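Local coordinates for GTPase-activating protein GYP1 (Saccharomyces cerevisiae, PDB 1FKM), which stimulates GTP hydrolysis by Ypt/Rab GTPases, notably YPT1 and YPT7, through its TBC domain, supplying arginine and glutamine fingers in trans, at residues 374-377 with 378-381; 182-185 with 186-189. All coordinates share one frame; numbering follows the deposited sequence.

Interaction 1 of 2, residues 374-377 with 378-381; sequences EAFI and WQSL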
ATOM      1  N   GLU A 374     -17.286   6.938  -4.474  1.00 22.20           N
ATOM      2  CA  GLU A 374     -17.391   7.801  -5.643  1.00 23.69           C
ATOM      3  C   GLU A 374     -16.502   7.273  -6.771  1.00 22.85           C
ATOM      4  O   GLU A 374     -16.942   7.140  -7.915  1.00 23.51           O
ATOM      5  CB  GLU A 374     -16.992   9.234  -5.266  1.00 33.20           C
ATOM      6  CG  GLU A 374     -17.060  10.232  -6.409  1.00 39.90           C
ATOM      7  CD  GLU A 374     -17.004  11.674  -5.925  1.00 44.19           C
ATOM      8  OE1 GLU A 374     -16.088  12.003  -5.142  1.00 47.72           O
ATOM      9  OE2 GLU A 374     -17.875  12.479  -6.331  1.00 45.96           O
ATOM     10  N   ALA A 375     -15.253   6.960  -6.449  1.00 19.12           N
ATOM     11  CA  ALA A 375     -14.335   6.431  -7.453  1.00 17.88           C
ATOM     12  C   ALA A 375     -14.888   5.145  -8.061  1.00 16.61           C
ATOM     13  O   ALA A 375     -14.695   4.876  -9.250  1.00 15.99           O
ATOM     14  CB  ALA A 375     -12.955   6.161  -6.827  1.00 20.95           C
ATOM     15  N   PHE A 376     -15.551   4.333  -7.244  1.00 18.43           N
ATOM     16  CA  PHE A 376     -16.114   3.079  -7.744  1.00 19.37           C
ATOM     17  C   PHE A 376     -17.219   3.344  -8.762  1.00 18.91           C
ATOM     18  O   PHE A 376     -17.293   2.688  -9.801  1.00 19.77           O
ATOM     19  CB  PHE A 376     -16.686   2.235  -6.605  1.00 25.36           C
ATOM     20  CG  PHE A 376     -17.342   0.966  -7.079  1.00 28.00           C
ATOM     21  CD1 PHE A 376     -16.574  -0.094  -7.560  1.00 29.95           C
ATOM     22  CD2 PHE A 376     -18.730   0.852  -7.103  1.00 30.18           C
ATOM     23  CE1 PHE A 376     -17.175  -1.246  -8.060  1.00 31.28           C
ATOM     24  CE2 PHE A 376     -19.343  -0.299  -7.603  1.00 31.35           C
ATOM     25  CZ  PHE A 376     -18.561  -1.349  -8.083  1.00 31.65           C
ATOM     26  N   ILE A 377     -18.086   4.297  -8.449  1.00 20.92           N
ATOM     27  CA  ILE A 377     -19.173   4.651  -9.355  1.00 21.10           C
ATOM     28  C   ILE A 377     -18.605   5.213 -10.654  1.00 20.95           C
ATOM     29  O   ILE A 377     -19.053   4.840 -11.735  1.00 22.13           O
ATOM     30  CB  ILE A 377     -20.121   5.692  -8.706  1.00 22.22           C
ATOM     31  CG1 ILE A 377     -20.935   5.013  -7.603  1.00 20.57           C
ATOM     32  CG2 ILE A 377     -21.035   6.318  -9.761  1.00 19.73           C
ATOM     33  CD1 ILE A 377     -21.652   5.967  -6.674  1.00 23.09           C
ATOM     34  N   TRP A 378     -17.613   6.098 -10.560  1.00 15.90           N
ATOM     35  CA  TRP A 378     -17.024   6.680 -11.766  1.00 17.64           C
ATOM     36  C   TRP A 378     -16.408   5.599 -12.645  1.00 19.14           C
ATOM     37  O   TRP A 378     -16.586   5.589 -13.871  1.00 18.85           O
ATOM     38  CB  TRP A 378     -15.955   7.716 -11.401  1.00 19.47           C
ATOM     39  CG  TRP A 378     -16.510   8.943 -10.758  1.00 21.90           C
ATOM     40  CD1 TRP A 378     -17.788   9.132 -10.307  1.00 22.78           C
ATOM     41  CD2 TRP A 378     -15.800  10.152 -10.471  1.00 22.17           C
ATOM     42  NE1 TRP A 378     -17.915  10.385  -9.755  1.00 21.63           N
ATOM     43  CE2 TRP A 378     -16.710  11.032  -9.843  1.00 23.21           C
ATOM     44  CE3 TRP A 378     -14.481  10.579 -10.683  1.00 23.33           C
ATOM     45  CZ2 TRP A 378     -16.343  12.316  -9.423  1.00 22.80           C
ATOM     46  CZ3 TRP A 378     -14.116  11.859 -10.266  1.00 21.82           C
ATOM     47  CH2 TRP A 378     -15.043  12.709  -9.644  1.00 23.06           C
ATOM     48  N   GLN A 379     -15.680   4.686 -12.012  1.00 22.26           N
ATOM     49  CA  GLN A 379     -15.051   3.598 -12.740  1.00 22.38           C
ATOM     50  C   GLN A 379     -16.097   2.706 -13.409  1.00 22.57           C
ATOM     51  O   GLN A 379     -15.914   2.273 -14.544  1.00 22.13           O
ATOM     52  CB  GLN A 379     -14.186   2.753 -11.796  1.00 25.05           C
ATOM     53  CG  GLN A 379     -13.727   1.431 -12.404  1.00 27.54           C
ATOM     54  CD  GLN A 379     -12.942   0.578 -11.427  1.00 27.29           C
ATOM     55  OE1 GLN A 379     -11.723   0.682 -11.344  1.00 28.97           O
ATOM     56  NE2 GLN A 379     -13.644  -0.258 -10.668  1.00 27.61           N
ATOM     57  N   SER A 380     -17.191   2.438 -12.702  0.50 22.29           N
ATOM     58  CA  SER A 380     -18.251   1.587 -13.236  0.50 23.60           C
ATOM     59  C   SER A 380     -18.908   2.220 -14.457  0.50 25.80           C
ATOM     60  O   SER A 380     -19.262   1.529 -15.411  0.50 26.64           O
ATOM     61  CB  SER A 380     -19.307   1.315 -12.162  0.50 18.83           C
ATOM     62  OG  SER A 380     -18.738   0.659 -11.041  0.50 15.64           O
ATOM     63  N   LEU A 381     -19.072   3.538 -14.420  1.00 24.86           N
ATOM     64  CA  LEU A 381     -19.678   4.260 -15.527  1.00 27.83           C
ATOM     65  C   LEU A 381     -18.770   4.234 -16.742  1.00 30.95           C
ATOM     66  O   LEU A 381     -19.233   4.049 -17.868  1.00 29.95           O
ATOM     67  CB  LEU A 381     -19.958   5.710 -15.123  1.00 32.59           C
ATOM     68  CG  LEU A 381     -21.116   5.917 -14.143  1.00 32.61           C
ATOM     69  CD1 LEU A 381     -21.114   7.345 -13.620  1.00 33.03           C
ATOM     70  CD2 LEU A 381     -22.420   5.603 -14.844  1.00 32.91           C
TER
HETATM   71  O   HOH W   1     -20.034  11.359  -7.759  0.50 37.23           O

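Interaction 2 of 2, residues 182-185 with 186-189; sequences LTKL and LEQI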
ATOM      1  N   LEU A 182       4.336  -7.812  -0.711  1.00 17.15           N
ATOM      2  CA  LEU A 182       4.802  -6.631  -1.438  1.00 19.02           C
ATOM      3  C   LEU A 182       5.014  -7.072  -2.880  1.00 18.98           C
ATOM      4  O   LEU A 182       4.680  -6.355  -3.825  1.00 18.00           O
ATOM      5  CB  LEU A 182       6.143  -6.132  -0.884  1.00 22.61           C
ATOM      6  CG  LEU A 182       6.836  -5.042  -1.714  1.00 22.53           C
ATOM      7  CD1 LEU A 182       5.987  -3.774  -1.703  1.00 23.77           C
ATOM      8  CD2 LEU A 182       8.219  -4.761  -1.150  1.00 23.72           C
ATOM      9  N   THR A 183       5.580  -8.266  -3.039  1.00 19.23           N
ATOM     10  CA  THR A 183       5.847  -8.805  -4.365  1.00 18.72           C
ATOM     11  C   THR A 183       4.550  -8.969  -5.156  1.00 19.21           C
ATOM     12  O   THR A 183       4.477  -8.578  -6.323  1.00 19.93           O
ATOM     13  CB  THR A 183       6.594 -10.159  -4.268  1.00 21.59           C
ATOM     14  OG1 THR A 183       7.885  -9.943  -3.677  1.00 21.25           O
ATOM     15  CG2 THR A 183       6.784 -10.781  -5.657  1.00 21.57           C
ATOM     16  N   LYS A 184       3.523  -9.525  -4.517  1.00 17.18           N
ATOM     17  CA  LYS A 184       2.233  -9.729  -5.180  1.00 18.91           C
ATOM     18  C   LYS A 184       1.609  -8.401  -5.586  1.00 19.38           C
ATOM     19  O   LYS A 184       1.005  -8.294  -6.653  1.00 19.93           O
ATOM     20  CB  LYS A 184       1.260 -10.480  -4.257  1.00 27.60           C
ATOM     21  CG  LYS A 184       1.496 -11.977  -4.159  1.00 35.41           C
ATOM     22  CD  LYS A 184       1.168 -12.672  -5.474  1.00 42.45           C
ATOM     23  CE  LYS A 184       1.401 -14.179  -5.387  1.00 46.65           C
ATOM     24  NZ  LYS A 184       1.146 -14.849  -6.695  1.00 48.52           N
ATOM     25  N   LEU A 185       1.750  -7.391  -4.729  1.00 18.75           N
ATOM     26  CA  LEU A 185       1.197  -6.068  -5.010  1.00 20.69           C
ATOM     27  C   LEU A 185       1.849  -5.463  -6.247  1.00 21.27           C
ATOM     28  O   LEU A 185       1.168  -5.081  -7.198  1.00 21.76           O
ATOM     29  CB  LEU A 185       1.429  -5.124  -3.825  1.00 24.63           C
ATOM     30  CG  LEU A 185       0.919  -3.692  -4.034  1.00 28.16           C
ATOM     31  CD1 LEU A 185      -0.604  -3.712  -4.110  1.00 28.84           C
ATOM     32  CD2 LEU A 185       1.387  -2.795  -2.888  1.00 29.01           C
ATOM     33  N   LEU A 186       3.174  -5.393  -6.225  1.00 20.29           N
ATOM     34  CA  LEU A 186       3.925  -4.810  -7.323  1.00 21.68           C
ATOM     35  C   LEU A 186       3.790  -5.554  -8.657  1.00 22.08           C
ATOM     36  O   LEU A 186       3.989  -4.961  -9.721  1.00 21.79           O
ATOM     37  CB  LEU A 186       5.401  -4.683  -6.921  1.00 25.57           C
ATOM     38  CG  LEU A 186       5.672  -3.763  -5.719  1.00 28.13           C
ATOM     39  CD1 LEU A 186       7.154  -3.744  -5.413  1.00 28.98           C
ATOM     40  CD2 LEU A 186       5.186  -2.356  -6.015  1.00 31.49           C
ATOM     41  N   GLU A 187       3.449  -6.838  -8.616  1.00 21.11           N
ATOM     42  CA  GLU A 187       3.301  -7.590  -9.856  1.00 23.55           C
ATOM     43  C   GLU A 187       2.062  -7.132 -10.628  1.00 25.34           C
ATOM     44  O   GLU A 187       1.924  -7.419 -11.817  1.00 26.23           O
ATOM     45  CB  GLU A 187       3.229  -9.098  -9.576  1.00 29.70           C
ATOM     46  CG  GLU A 187       4.509  -9.657  -8.979  1.00 33.73           C
ATOM     47  CD  GLU A 187       4.457 -11.155  -8.743  1.00 39.37           C
ATOM     48  OE1 GLU A 187       3.404 -11.652  -8.286  1.00 40.89           O
ATOM     49  OE2 GLU A 187       5.480 -11.831  -9.000  1.00 42.38           O
ATOM     50  N   GLN A 188       1.172  -6.404  -9.960  1.00 26.21           N
ATOM     51  CA  GLN A 188      -0.041  -5.916 -10.616  1.00 28.11           C
ATOM     52  C   GLN A 188       0.219  -4.591 -11.327  1.00 28.09           C
ATOM     53  O   GLN A 188      -0.581  -4.150 -12.156  1.00 29.05           O
ATOM     54  CB  GLN A 188      -1.167  -5.728  -9.593  1.00 27.08           C
ATOM     55  CG  GLN A 188      -1.431  -6.947  -8.725  1.00 30.59           C
ATOM     56  CD  GLN A 188      -2.569  -6.733  -7.745  1.00 34.81           C
ATOM     57  OE1 GLN A 188      -2.614  -7.362  -6.686  1.00 40.04           O
ATOM     58  NE2 GLN A 188      -3.504  -5.859  -8.099  1.00 34.43           N
ATOM     59  N   ILE A 189       1.338  -3.957 -10.992  1.00 22.79           N
ATOM     60  CA  ILE A 189       1.717  -2.673 -11.579  1.00 23.32           C
ATOM     61  C   ILE A 189       3.214  -2.682 -11.883  1.00 22.34           C
ATOM     62  O   ILE A 189       3.925  -1.716 -11.617  1.00 20.48           O
ATOM     63  CB  ILE A 189       1.398  -1.511 -10.603  1.00 27.59           C
ATOM     64  CG1 ILE A 189       1.995  -1.806  -9.219  1.00 28.84           C
ATOM     65  CG2 ILE A 189      -0.103  -1.331 -10.496  1.00 29.55           C
ATOM     66  CD1 ILE A 189       1.756  -0.696  -8.176  1.00 28.65           C
TER

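Interaction 1 of 2, residues 374-377 with 378-381
The indole of Trp378 packs against Glu374, one turn earlier on helix 365-382, and the two side chains run side by side in the same direction. CB of Trp378 sits 3.7 Å from Glu374 O. With CG of Trp378 anti to its carbonyl carbon (chi1 -68°), the indole folds back along the helix, and its CD1 comes within 3.2 Å of that same oxygen, which lies over one face of the ring. On the same face, toward the rim, the methylene CG of Glu374 hovers 3.5 Å from both NE1 and CE2. Further out, CZ2 is 3.5 Å from Glu374 OE2, the carboxylate plane being turned 51° from the indole. A water closes the gap between the polar ends, donating to Glu374 OE2 and accepting from Trp378 NE1 at 3.1 Å. Glu374 O also takes a nearly straight bond from Trp378 N (N-H...O 167°).

Phe376 O accepts from Ser380 N. In one of two deposited Ser380 conformers, hence less surely, OG also bonds Phe376 O, from the opposite face of the carbonyl plane, and lies over the Phe376 ring. Trp31 meets that ring edge-to-face. Ile377 CG2 meets Leu381 CD1 at 4.0 Å. These i to i+4 contacts belong to the C-terminal helix of the all-helical GAP domain, which Ala375 and Gln379 pack against helix 324-338, Gln379 NE2 bonding to Glu260. Thus indole N-H and carboxylate are joined through water, while the Glu374 methylene lies over the rim of one indole face.

Interaction 2 of 2, residues 182-185 with 186-189
Leu182 and Leu186 make the apolar part of this turn-to-turn contact, their side chains crossing obliquely with CD1 of Leu182 3.9 Å from CD1 of Leu186. Leu186 CG stands anti to its carbonyl carbon (chi1 -62°), which brings CD1 back to Leu182. Both leucines reach toward helices 107-123 and 133-145.

Among backbone bonds, Leu186 N to Leu182 O is almost straight (177°) and spans four residues. Gln188 N instead reaches back three residues to Leu185 O at 3.1 Å, from above the carbonyl plane, and Ile189 N likewise binds Leu186 O, as helix 168-186 passes into the following segment of the TBC domain. Gln188 CG lies 3.5 Å from Lys184 O, and its side chain touches Leu324. An alanine here would take away CG and the amide, and is likely to strip cover from Lys184 O and weaken the contact with Leu324.

Charge enters only loosely: Lys184 NZ and Glu187 OE1 stand 4.2 Å apart, beyond a salt bridge. Glu187 OE2 lies near Thr183 CG2; the hydroxyl OG1 of that threonine is bonded to Phe179 O. The lysine-glutamate attraction is therefore probably modest, and the turn probably rests more on leucine packing and backbone bonds.

In the fold
Interactions 1 and 2 do not touch: their centres are 23 Å apart and their nearest atoms about 11 Å. Helix 324-338 connects them. Leu185, Gln188 and Ile189 of interaction 2 meet Leu324 at its start, whereas residues of interaction 1 pack along it, Gln379 on Glu326 and Phe327, Ala375 on Val331 and Glu374 on Ala334. Interaction 2 is the more central, its centre 10 Å from the centre of the chain, against 21 Å for interaction 1. It is also the nearer to catalysis: the side chain of Leu186 is about 12 Å from that of the glutamine finger Gln131, and it touches Ile133 and Leu136 just beyond that residue. Interaction 1 lies away from both fingers.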